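Local coordinates for protein putative phosphohistidine phosphatase SixA (Agrobacterium tumefaciens, PDB 2RFL) that probably removes phosphoryl groups from phosphohistidine in proteins, as a SixA-like member of the histidine phosphatase superfamily, at residues R10-R15 / R51-D56; T96-I101 / L123-G128; G144-D149 / W161-F166. One frame throughout, in Å; residues are numbered along the deposited sequence.

Overall arrangement
All three contacts centre on the mixed sheet of an alpha-beta-alpha sandwich. Contact 1 covers one face of strand 10-15 with the loop 51-56, and contact 2 joins two helical segments over the other face, where Val11 meets both Ile101 and Met126. Contact 3 pairs strand 145-149, the neighbour of strand 10-15, with the outermost strand 162-167. All are partly buried; contact 1 lies nearest the chain centre (about 8 Å between centres), contact 2 furthest (about 11 Å). Contacts 1 and 2 are side-chain packing, aromatic in one and aliphatic in the other, whereas contact 3 adds backbone hydrogen bonds to apolar packing. Contacts 1 and 3 also share polar links, Arg10 with Asp149 and Tyr53 with Asp165.

Contact 1: residues R10-R15 / R51-D56; sequences RVYLLR and RRYRPD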
loop_
_atom_site.group_PDB
_atom_site.type_symbol
_atom_site.label_atom_id
_atom_site.label_comp_id
_atom_site.label_asym_id
_atom_site.label_seq_id
_atom_site.Cartn_x
_atom_site.Cartn_y
_atom_site.Cartn_z
ATOM N N ARG A 10 -11.043 -0.762 7.576
ATOM C CA ARG A 10 -9.585 -0.622 7.653
ATOM C C ARG A 10 -8.946 -0.562 6.265
ATOM O O ARG A 10 -9.172 -1.454 5.442
ATOM C CB ARG A 10 -8.930 -1.753 8.468
ATOM C CG ARG A 10 -7.417 -1.523 8.682
ATOM C CD ARG A 10 -6.859 -2.211 9.912
ATOM N NE ARG A 10 -7.267 -1.560 11.151
ATOM C CZ ARG A 10 -6.780 -1.870 12.347
ATOM N NH1 ARG A 10 -5.851 -2.806 12.455
ATOM N NH2 ARG A 10 -7.197 -1.234 13.428
ATOM N N VAL A 11 -8.150 0.489 6.049
ATOM C CA VAL A 11 -7.365 0.718 4.833
ATOM C C VAL A 11 -5.864 0.563 5.083
ATOM O O VAL A 11 -5.273 1.264 5.895
ATOM C CB VAL A 11 -7.602 2.142 4.255
ATOM C CG1 VAL A 11 -6.537 2.546 3.247
ATOM C CG2 VAL A 11 -8.940 2.221 3.585
ATOM N N TYR A 12 -5.251 -0.348 4.351
ATOM C CA TYR A 12 -3.798 -0.435 4.319
ATOM C C TYR A 12 -3.305 0.154 3.018
ATOM O O TYR A 12 -3.860 -0.153 1.933
ATOM C CB TYR A 12 -3.337 -1.875 4.423
ATOM C CG TYR A 12 -3.848 -2.647 5.639
ATOM C CD1 TYR A 12 -4.882 -3.580 5.508
ATOM C CD2 TYR A 12 -3.243 -2.479 6.920
ATOM C CE1 TYR A 12 -5.332 -4.304 6.620
ATOM C CE2 TYR A 12 -3.678 -3.208 8.034
ATOM C CZ TYR A 12 -4.725 -4.112 7.877
ATOM O OH TYR A 12 -5.167 -4.836 8.965
ATOM N N LEU A 13 -2.290 1.011 3.144
ATOM C CA LEU A 13 -1.608 1.664 2.027
ATOM C C LEU A 13 -0.120 1.370 1.981
ATOM O O LEU A 13 0.665 1.914 2.802
ATOM C CB LEU A 13 -1.755 3.190 2.133
ATOM C CG LEU A 13 -3.092 3.912 2.167
ATOM C CD1 LEU A 13 -2.784 5.375 2.320
ATOM C CD2 LEU A 13 -3.822 3.670 0.903
ATOM N N LEU A 14 0.254 0.575 0.979
ATOM C CA LEU A 14 1.579 -0.007 0.811
ATOM C C LEU A 14 2.279 0.499 -0.458
ATOM O O LEU A 14 1.844 0.262 -1.597
ATOM C CB LEU A 14 1.506 -1.572 0.803
ATOM C CG LEU A 14 2.811 -2.389 0.566
ATOM C CD1 LEU A 14 3.914 -2.129 1.621
ATOM C CD2 LEU A 14 2.592 -3.909 0.411
ATOM N N ARG A 15 3.395 1.178 -0.268
ATOM C CA ARG A 15 4.200 1.522 -1.408
ATOM C C ARG A 15 5.073 0.316 -1.715
ATOM O O ARG A 15 5.494 -0.387 -0.804
ATOM C CB ARG A 15 5.012 2.780 -1.176
ATOM C CG ARG A 15 5.746 3.221 -2.449
ATOM C CD ARG A 15 6.279 4.627 -2.407
ATOM N NE ARG A 15 7.172 4.814 -3.524
ATOM C CZ ARG A 15 8.261 5.577 -3.482
ATOM N NH1 ARG A 15 8.548 6.274 -2.384
ATOM N NH2 ARG A 15 9.059 5.660 -4.540
ATOM N N ARG A 51 1.638 -7.549 13.963
ATOM C CA ARG A 51 0.532 -6.733 14.445
ATOM C C ARG A 51 -0.796 -7.342 13.984
ATOM O O ARG A 51 -1.856 -6.913 14.401
ATOM C CB ARG A 51 0.687 -5.269 13.998
ATOM C CG ARG A 51 1.690 -4.436 14.816
ATOM C CD ARG A 51 3.120 -4.584 14.294
ATOM N NE ARG A 51 4.087 -4.886 15.358
ATOM C CZ ARG A 51 5.200 -4.195 15.600
ATOM N NH1 ARG A 51 5.531 -3.146 14.853
ATOM N NH2 ARG A 51 5.989 -4.551 16.595
ATOM N N ARG A 52 -0.713 -8.384 13.158
ATOM C CA ARG A 52 -1.880 -9.117 12.664
ATOM C C ARG A 52 -2.663 -8.237 11.675
ATOM O O ARG A 52 -3.896 -8.278 11.582
ATOM C CB ARG A 52 -2.755 -9.609 13.829
ATOM C CG ARG A 52 -2.151 -10.759 14.655
ATOM C CD ARG A 52 -2.526 -12.103 14.063
ATOM N NE ARG A 52 -2.806 -13.118 15.075
ATOM C CZ ARG A 52 -3.751 -13.012 16.005
ATOM N NH1 ARG A 52 -4.487 -11.914 16.088
ATOM N NH2 ARG A 52 -3.949 -13.992 16.873
ATOM N N TYR A 53 -1.903 -7.423 10.956
ATOM C CA TYR A 53 -2.425 -6.531 9.947
ATOM C C TYR A 53 -2.739 -7.282 8.641
ATOM O O TYR A 53 -2.141 -6.987 7.597
ATOM C CB TYR A 53 -1.430 -5.396 9.714
ATOM C CG TYR A 53 -1.342 -4.392 10.851
ATOM C CD1 TYR A 53 -2.332 -4.320 11.829
ATOM C CD2 TYR A 53 -0.295 -3.461 10.904
ATOM C CE1 TYR A 53 -2.263 -3.386 12.871
ATOM C CE2 TYR A 53 -0.211 -2.522 11.910
ATOM C CZ TYR A 53 -1.194 -2.490 12.920
ATOM O OH TYR A 53 -1.122 -1.570 13.964
ATOM N N ARG A 54 -3.682 -8.229 8.722
ATOM C CA ARG A 54 -4.111 -9.086 7.611
ATOM C C ARG A 54 -5.317 -8.485 6.861
ATOM O O ARG A 54 -6.363 -8.252 7.461
ATOM C CB ARG A 54 -4.444 -10.504 8.117
ATOM C CG ARG A 54 -4.761 -11.536 7.037
ATOM C CD ARG A 54 -5.475 -12.767 7.566
ATOM N NE ARG A 54 -6.604 -13.125 6.695
ATOM C CZ ARG A 54 -6.566 -13.980 5.656
ATOM N NH1 ARG A 54 -7.663 -14.195 4.932
ATOM N NH2 ARG A 54 -5.448 -14.614 5.316
ATOM N N PRO A 55 -5.157 -8.212 5.547
ATOM C CA PRO A 55 -6.271 -7.706 4.766
ATOM C C PRO A 55 -7.041 -8.817 4.098
ATOM O O PRO A 55 -6.468 -9.824 3.719
ATOM C CB PRO A 55 -5.586 -6.804 3.722
ATOM C CG PRO A 55 -4.086 -7.164 3.798
ATOM C CD PRO A 55 -3.944 -8.308 4.723
ATOM N N ASP A 56 -8.349 -8.628 3.982
ATOM C CA ASP A 56 -9.239 -9.557 3.261
ATOM C C ASP A 56 -8.955 -9.548 1.764
ATOM O O ASP A 56 -8.863 -10.583 1.151
ATOM C CB ASP A 56 -10.687 -9.163 3.510
ATOM C CG ASP A 56 -10.984 -8.974 4.972
ATOM O OD1 ASP A 56 -10.279 -9.561 5.828
ATOM O OD2 ASP A 56 -11.929 -8.250 5.279
#
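Apolar packing dominates, with the ring of Tyr12 reaching from strand 10-15 into the loop that follows helix 35-51. CG of Tyr12 is anti to its carbonyl carbon (chi1 -55°), and from there CE2 comes to 3.6 Å from Tyr53 CB. On the CD1/CE1 side of the ring, Pro55 CB approaches obliquely, 3.8 Å from Tyr12 CD1. A compact, rigid proline suits this place, its ring packing against Tyr12 and also Met111. The two tyrosine rings meet obliquely, their planes 46° apart, in neither a stack nor a T-shape. Beyond them, Tyr12 OH lies 3.4 Å from Tyr53 CA, and Tyr53 O sits over one face of the Tyr12 ring; Tyr53 is the centre of an inverse gamma turn.

The charged contribution is Arg10, whose chain bends at chi3 (-73°). Its NH1 approaches Tyr53 CE1 obliquely at 3.7 Å, while CG of the same arginine lies over one face of the Tyr12 ring, toward its rim.

The polar ends are engaged with strands 145-149 and 162-167: Arg10 NH2 forms a salt bridge with Asp149, and Tyr53 OH is hydrogen-bonded to Asp165. Cohesion between strand and loop is thus mainly dispersive, and the outer polar links probably fix how Arg10 and Tyr53 are turned.

Contact 2: residues T96-I101 / L123-G128; sequences TYLSLI and LEAMIG
One helical layer of the alpha-beta-alpha sandwich is the setting: the short helix 98-102 lies beside the C-terminal part of helix 118-127, and aliphatic side chains meet between them. Met126, present as selenomethionine, reaches across with an extended chain. Its CG is anti to the carbonyl carbon and the torsions beyond stay near 180° (chi2 169°, chi3 179°), so that CE projects toward the other helix. There it meets Leu98 tip to tip, 3.8 Å from Leu98 CD2, and the tip of Ile101 also points toward this methyl. An unbranched chain suits such a place, since it can extend far enough to bring its terminal methyl to both tips.

Nearer the surface, Leu98 is directed toward Ala125, which presents a single methyl to the other segment. Thr96 closes this edge, its CG2 4.4 Å from Ala125 CB. Its OG1 turns back to accept a weak hydrogen bond from Leu98 N (3.4 Å), near the start of the helix, where Tyr97 is the N-cap. Gly128, the first residue to leave helical angles (phi 91°), sits at the N-cap of helix 129-135.

Ile101 and Met126 also pack on Val11 of the central strand 10-15. Apolar helix-to-helix packing laid over a sheet in this way is characteristic of the alpha/beta sandwich of histidine phosphatases.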
loop_
_atom_site.group_PDB
_atom_site.type_symbol
_atom_site.label_atom_id
_atom_site.label_comp_id
_atom_site.label_asym_id
_atom_site.label_seq_id
_atom_site.Cartn_x
_atom_site.Cartn_y
_atom_site.Cartn_z
ATOM N N THR A 96 -5.503 9.905 -7.115
ATOM C CA THR A 96 -5.608 9.003 -5.959
ATOM C C THR A 96 -6.114 7.580 -6.272
ATOM O O THR A 96 -6.434 7.231 -7.411
ATOM C CB THR A 96 -6.392 9.642 -4.789
ATOM O OG1 THR A 96 -7.781 9.677 -5.109
ATOM C CG2 THR A 96 -5.891 11.056 -4.518
ATOM N N TYR A 97 -6.093 6.745 -5.251
ATOM C CA TYR A 97 -6.687 5.429 -5.374
ATOM C C TYR A 97 -8.008 5.351 -4.586
ATOM O O TYR A 97 -8.515 4.269 -4.342
ATOM C CB TYR A 97 -5.709 4.345 -4.915
ATOM C CG TYR A 97 -4.439 4.172 -5.723
ATOM C CD1 TYR A 97 -4.460 3.913 -7.119
ATOM C CD2 TYR A 97 -3.211 4.233 -5.082
ATOM C CE1 TYR A 97 -3.265 3.738 -7.831
ATOM C CE2 TYR A 97 -2.041 4.032 -5.746
ATOM C CZ TYR A 97 -2.042 3.778 -7.109
ATOM O OH TYR A 97 -0.790 3.605 -7.711
ATOM N N LEU A 98 -8.533 6.491 -4.157
ATOM C CA LEU A 98 -9.730 6.527 -3.288
ATOM C C LEU A 98 -10.984 5.740 -3.792
ATOM O O LEU A 98 -11.773 5.250 -3.035
ATOM C CB LEU A 98 -10.100 7.979 -2.972
ATOM C CG LEU A 98 -9.516 8.440 -1.641
ATOM C CD1 LEU A 98 -9.310 9.935 -1.620
ATOM C CD2 LEU A 98 -10.388 8.023 -0.466
ATOM N N SER A 99 -11.164 5.698 -5.093
ATOM C CA SER A 99 -12.271 5.019 -5.698
ATOM C C SER A 99 -12.127 3.493 -5.610
ATOM O O SER A 99 -13.105 2.789 -5.390
ATOM C CB SER A 99 -12.353 5.486 -7.125
ATOM O OG SER A 99 -12.640 6.866 -7.119
ATOM N N LEU A 100 -10.915 2.983 -5.744
ATOM C CA LEU A 100 -10.660 1.567 -5.473
ATOM C C LEU A 100 -11.040 1.115 -4.045
ATOM O O LEU A 100 -11.568 0.006 -3.822
ATOM C CB LEU A 100 -9.205 1.288 -5.708
ATOM C CG LEU A 100 -8.781 1.326 -7.155
ATOM C CD1 LEU A 100 -7.480 0.633 -7.220
ATOM C CD2 LEU A 100 -9.798 0.598 -7.988
ATOM N N ILE A 101 -10.762 2.001 -3.100
ATOM C CA ILE A 101 -11.095 1.812 -1.718
ATOM C C ILE A 101 -12.596 1.775 -1.449
ATOM O O ILE A 101 -13.096 0.740 -1.021
ATOM C CB ILE A 101 -10.351 2.792 -0.828
ATOM C CG1 ILE A 101 -8.857 2.474 -0.842
ATOM C CG2 ILE A 101 -10.829 2.666 0.615
ATOM C CD1 ILE A 101 -8.005 3.537 -0.211
ATOM N N LEU A 123 -3.100 8.973 0.803
ATOM C CA LEU A 123 -3.024 9.152 2.259
ATOM C C LEU A 123 -3.356 10.578 2.598
ATOM O O LEU A 123 -4.120 10.825 3.533
ATOM C CB LEU A 123 -1.633 8.774 2.781
ATOM C CG LEU A 123 -1.304 8.875 4.269
ATOM C CD1 LEU A 123 -2.313 8.056 5.078
ATOM C CD2 LEU A 123 0.143 8.424 4.546
ATOM N N GLU A 124 -2.808 11.515 1.814
ATOM C CA GLU A 124 -3.048 12.934 2.013
ATOM C C GLU A 124 -4.566 13.195 1.994
ATOM O O GLU A 124 -5.102 13.812 2.909
ATOM C CB GLU A 124 -2.271 13.817 0.988
ATOM C CG GLU A 124 -2.275 15.325 1.320
ATOM C CD GLU A 124 -1.907 16.289 0.155
ATOM O OE1 GLU A 124 -1.736 15.866 -1.021
ATOM O OE2 GLU A 124 -1.801 17.510 0.439
ATOM N N ALA A 125 -5.241 12.680 0.961
ATOM C CA ALA A 125 -6.703 12.808 0.782
ATOM C C ALA A 125 -7.484 12.428 2.008
ATOM O O ALA A 125 -8.517 13.017 2.274
ATOM C CB ALA A 125 -7.164 11.957 -0.385
HETATM N N MSE A 126 -6.962 11.452 2.752
HETATM C CA MSE A 126 -7.618 10.836 3.902
HETATM C C MSE A 126 -7.274 11.481 5.261
HETATM O O MSE A 126 -8.126 11.569 6.108
HETATM C CB MSE A 126 -7.314 9.334 3.951
HETATM C CG MSE A 126 -7.644 8.509 2.714
HETATM SE SE MSE A 126 -6.881 6.639 2.790
HETATM C CE MSE A 126 -7.584 6.065 1.096
ATOM N N ILE A 127 -6.021 11.877 5.481
ATOM C CA ILE A 127 -5.573 12.418 6.779
ATOM C C ILE A 127 -5.114 13.891 6.716
ATOM O O ILE A 127 -4.905 14.533 7.754
ATOM C CB ILE A 127 -4.467 11.547 7.473
ATOM C CG1 ILE A 127 -3.132 11.653 6.721
ATOM C CG2 ILE A 127 -4.896 10.052 7.663
ATOM C CD1 ILE A 127 -1.954 11.221 7.563
ATOM N N GLY A 128 -5.017 14.435 5.511
ATOM C CA GLY A 128 -4.727 15.852 5.321
ATOM C C GLY A 128 -3.245 16.097 5.205
ATOM O O GLY A 128 -2.450 15.304 5.675
#

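Contact 3: residues G144-D149 / W161-F166; sequences GLAVLD and WRLIDF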
loop_
_atom_site.group_PDB
_atom_site.type_symbol
_atom_site.label_atom_id
_atom_site.label_comp_id
_atom_site.label_asym_id
_atom_site.label_seq_id
_atom_site.Cartn_x
_atom_site.Cartn_y
_atom_site.Cartn_z
ATOM N N GLY A 144 6.548 1.327 2.678
ATOM C CA GLY A 144 5.888 2.034 3.789
ATOM C C GLY A 144 4.427 1.610 3.865
ATOM O O GLY A 144 3.742 1.536 2.855
ATOM N N LEU A 145 3.957 1.282 5.055
ATOM C CA LEU A 145 2.565 0.838 5.251
ATOM C C LEU A 145 1.766 1.699 6.243
ATOM O O LEU A 145 1.985 1.647 7.454
ATOM C CB LEU A 145 2.526 -0.615 5.693
ATOM C CG LEU A 145 1.230 -1.254 6.184
ATOM C CD1 LEU A 145 0.346 -1.617 4.972
ATOM C CD2 LEU A 145 1.534 -2.494 7.083
ATOM N N ALA A 146 0.817 2.459 5.702
ATOM C CA ALA A 146 -0.142 3.200 6.466
ATOM C C ALA A 146 -1.288 2.261 6.816
ATOM O O ALA A 146 -1.767 1.501 5.964
ATOM C CB ALA A 146 -0.629 4.292 5.650
ATOM N N VAL A 147 -1.684 2.289 8.086
ATOM C CA VAL A 147 -2.840 1.548 8.625
ATOM C C VAL A 147 -3.891 2.568 9.090
ATOM O O VAL A 147 -3.645 3.346 10.015
ATOM C CB VAL A 147 -2.461 0.630 9.836
ATOM C CG1 VAL A 147 -3.633 -0.249 10.266
ATOM C CG2 VAL A 147 -1.246 -0.234 9.506
ATOM N N LEU A 148 -5.050 2.551 8.443
ATOM C CA LEU A 148 -6.064 3.557 8.664
ATOM C C LEU A 148 -7.391 2.977 9.115
ATOM O O LEU A 148 -7.787 1.923 8.662
ATOM C CB LEU A 148 -6.244 4.404 7.413
ATOM C CG LEU A 148 -4.978 5.124 6.990
ATOM C CD1 LEU A 148 -4.576 4.748 5.557
ATOM C CD2 LEU A 148 -5.221 6.560 7.108
ATOM N N ASP A 149 -8.052 3.684 10.023
ATOM C CA ASP A 149 -9.369 3.304 10.532
ATOM C C ASP A 149 -10.311 4.487 10.464
ATOM O O ASP A 149 -9.877 5.664 10.439
ATOM C CB ASP A 149 -9.305 2.801 11.994
ATOM C CG ASP A 149 -8.937 1.316 12.111
ATOM O OD1 ASP A 149 -9.660 0.444 11.590
ATOM O OD2 ASP A 149 -7.917 1.009 12.759
ATOM N N TRP A 161 -11.377 9.399 8.155
ATOM C CA TRP A 161 -10.256 8.425 8.279
ATOM C C TRP A 161 -9.201 8.847 9.325
ATOM O O TRP A 161 -8.724 9.979 9.313
ATOM C CB TRP A 161 -9.561 8.142 6.927
ATOM C CG TRP A 161 -10.387 7.395 5.916
ATOM C CD1 TRP A 161 -10.859 7.873 4.726
ATOM C CD2 TRP A 161 -10.837 6.029 5.992
ATOM N NE1 TRP A 161 -11.571 6.913 4.060
ATOM C CE2 TRP A 161 -11.582 5.767 4.815
ATOM C CE3 TRP A 161 -10.707 5.012 6.949
ATOM C CZ2 TRP A 161 -12.186 4.521 4.569
ATOM C CZ3 TRP A 161 -11.301 3.753 6.682
ATOM C CH2 TRP A 161 -12.034 3.532 5.522
ATOM N N ARG A 162 -8.834 7.946 10.224
ATOM C CA ARG A 162 -7.740 8.247 11.186
ATOM C C ARG A 162 -6.514 7.366 10.904
ATOM O O ARG A 162 -6.652 6.148 10.751
ATOM C CB ARG A 162 -8.188 8.025 12.635
ATOM C CG ARG A 162 -9.610 8.434 13.007
ATOM C CD ARG A 162 -9.861 9.930 12.899
ATOM N NE ARG A 162 -8.766 10.708 13.462
ATOM C CZ ARG A 162 -8.660 11.019 14.747
ATOM N NH1 ARG A 162 -7.628 11.719 15.180
ATOM N NH2 ARG A 162 -9.590 10.621 15.592
ATOM N N LEU A 163 -5.321 7.947 10.833
ATOM C CA LEU A 163 -4.123 7.093 10.760
ATOM C C LEU A 163 -3.823 6.553 12.137
ATOM O O LEU A 163 -3.848 7.311 13.113
ATOM C CB LEU A 163 -2.904 7.836 10.208
ATOM C CG LEU A 163 -1.640 6.989 10.151
ATOM C CD1 LEU A 163 -1.442 6.276 8.812
ATOM C CD2 LEU A 163 -0.447 7.865 10.467
ATOM N N ILE A 164 -3.487 5.270 12.210
ATOM C CA ILE A 164 -3.542 4.476 13.463
ATOM C C ILE A 164 -2.174 3.818 13.753
ATOM O O ILE A 164 -1.862 3.440 14.937
ATOM C CB ILE A 164 -4.695 3.408 13.320
ATOM C CG1 ILE A 164 -6.061 4.030 13.577
ATOM C CG2 ILE A 164 -4.472 2.084 14.093
ATOM C CD1 ILE A 164 -6.483 4.143 14.982
ATOM N N ASP A 165 -1.396 3.672 12.666
ATOM C CA ASP A 165 -0.027 3.137 12.647
ATOM C C ASP A 165 0.646 3.364 11.269
ATOM O O ASP A 165 -0.010 3.421 10.239
ATOM C CB ASP A 165 -0.040 1.636 12.993
ATOM C CG ASP A 165 1.303 1.129 13.558
ATOM O OD1 ASP A 165 2.290 1.914 13.624
ATOM O OD2 ASP A 165 1.372 -0.064 13.950
ATOM N N PHE A 166 1.969 3.492 11.261
ATOM C CA PHE A 166 2.740 3.521 10.029
ATOM C C PHE A 166 4.017 2.682 10.147
ATOM O O PHE A 166 4.745 2.811 11.137
ATOM C CB PHE A 166 3.085 4.958 9.639
ATOM C CG PHE A 166 3.371 5.140 8.172
ATOM C CD1 PHE A 166 4.596 4.751 7.623
ATOM C CD2 PHE A 166 2.420 5.702 7.331
ATOM C CE1 PHE A 166 4.864 4.922 6.257
ATOM C CE2 PHE A 166 2.677 5.872 5.963
ATOM C CZ PHE A 166 3.905 5.476 5.431
#
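Val147 and Asp165 lie side by side and point the same way, their CB atoms 4.1 Å apart, as cross-strand partners of an antiparallel pair do; this one is a hydrogen-bonded pair. Asp149 projects from this face too; its carboxylate crosses Ile164 obliquely, with OD2 3.6 Å from Ile164 CG1. Both acids have polar partners beyond the two strands: Asp149 makes a salt bridge with Arg10, and Asp165 OD2 is hydrogen-bonded to Tyr53.

Hydrophobic side chains cover the other face. Phe166, its CG anti to the backbone N (chi1 -157°), brings its ring back across the neighbouring strand. One ring face lies over Leu145 O and Ala146 N, and CE2 touches Ala146 CB at 3.7 Å. With no side chain, Gly144 lets its CA come close to Phe166 CE1 (3.9 Å). Ala146 is likewise small enough to leave room for both Phe166 and Leu163 CD1. Leu148 crosses Leu163 obliquely, CD2 to CB 4.1 Å, beneath helix 118-127.

The backbone explains the orientations. Val147 N donates to Asp165 O (3.0 Å), while Val147 O receives Ile164 N nearly along its C=O axis (2.9 Å) and a weak bond from Asp165 N. Beyond this shift in register, Asp149 and Arg162 exchange two nearly straight bonds. Two consecutive residues, Ile164 and Asp165, therefore face Val147: a classic beta bulge, here in the antiparallel edge of an otherwise parallel sheet.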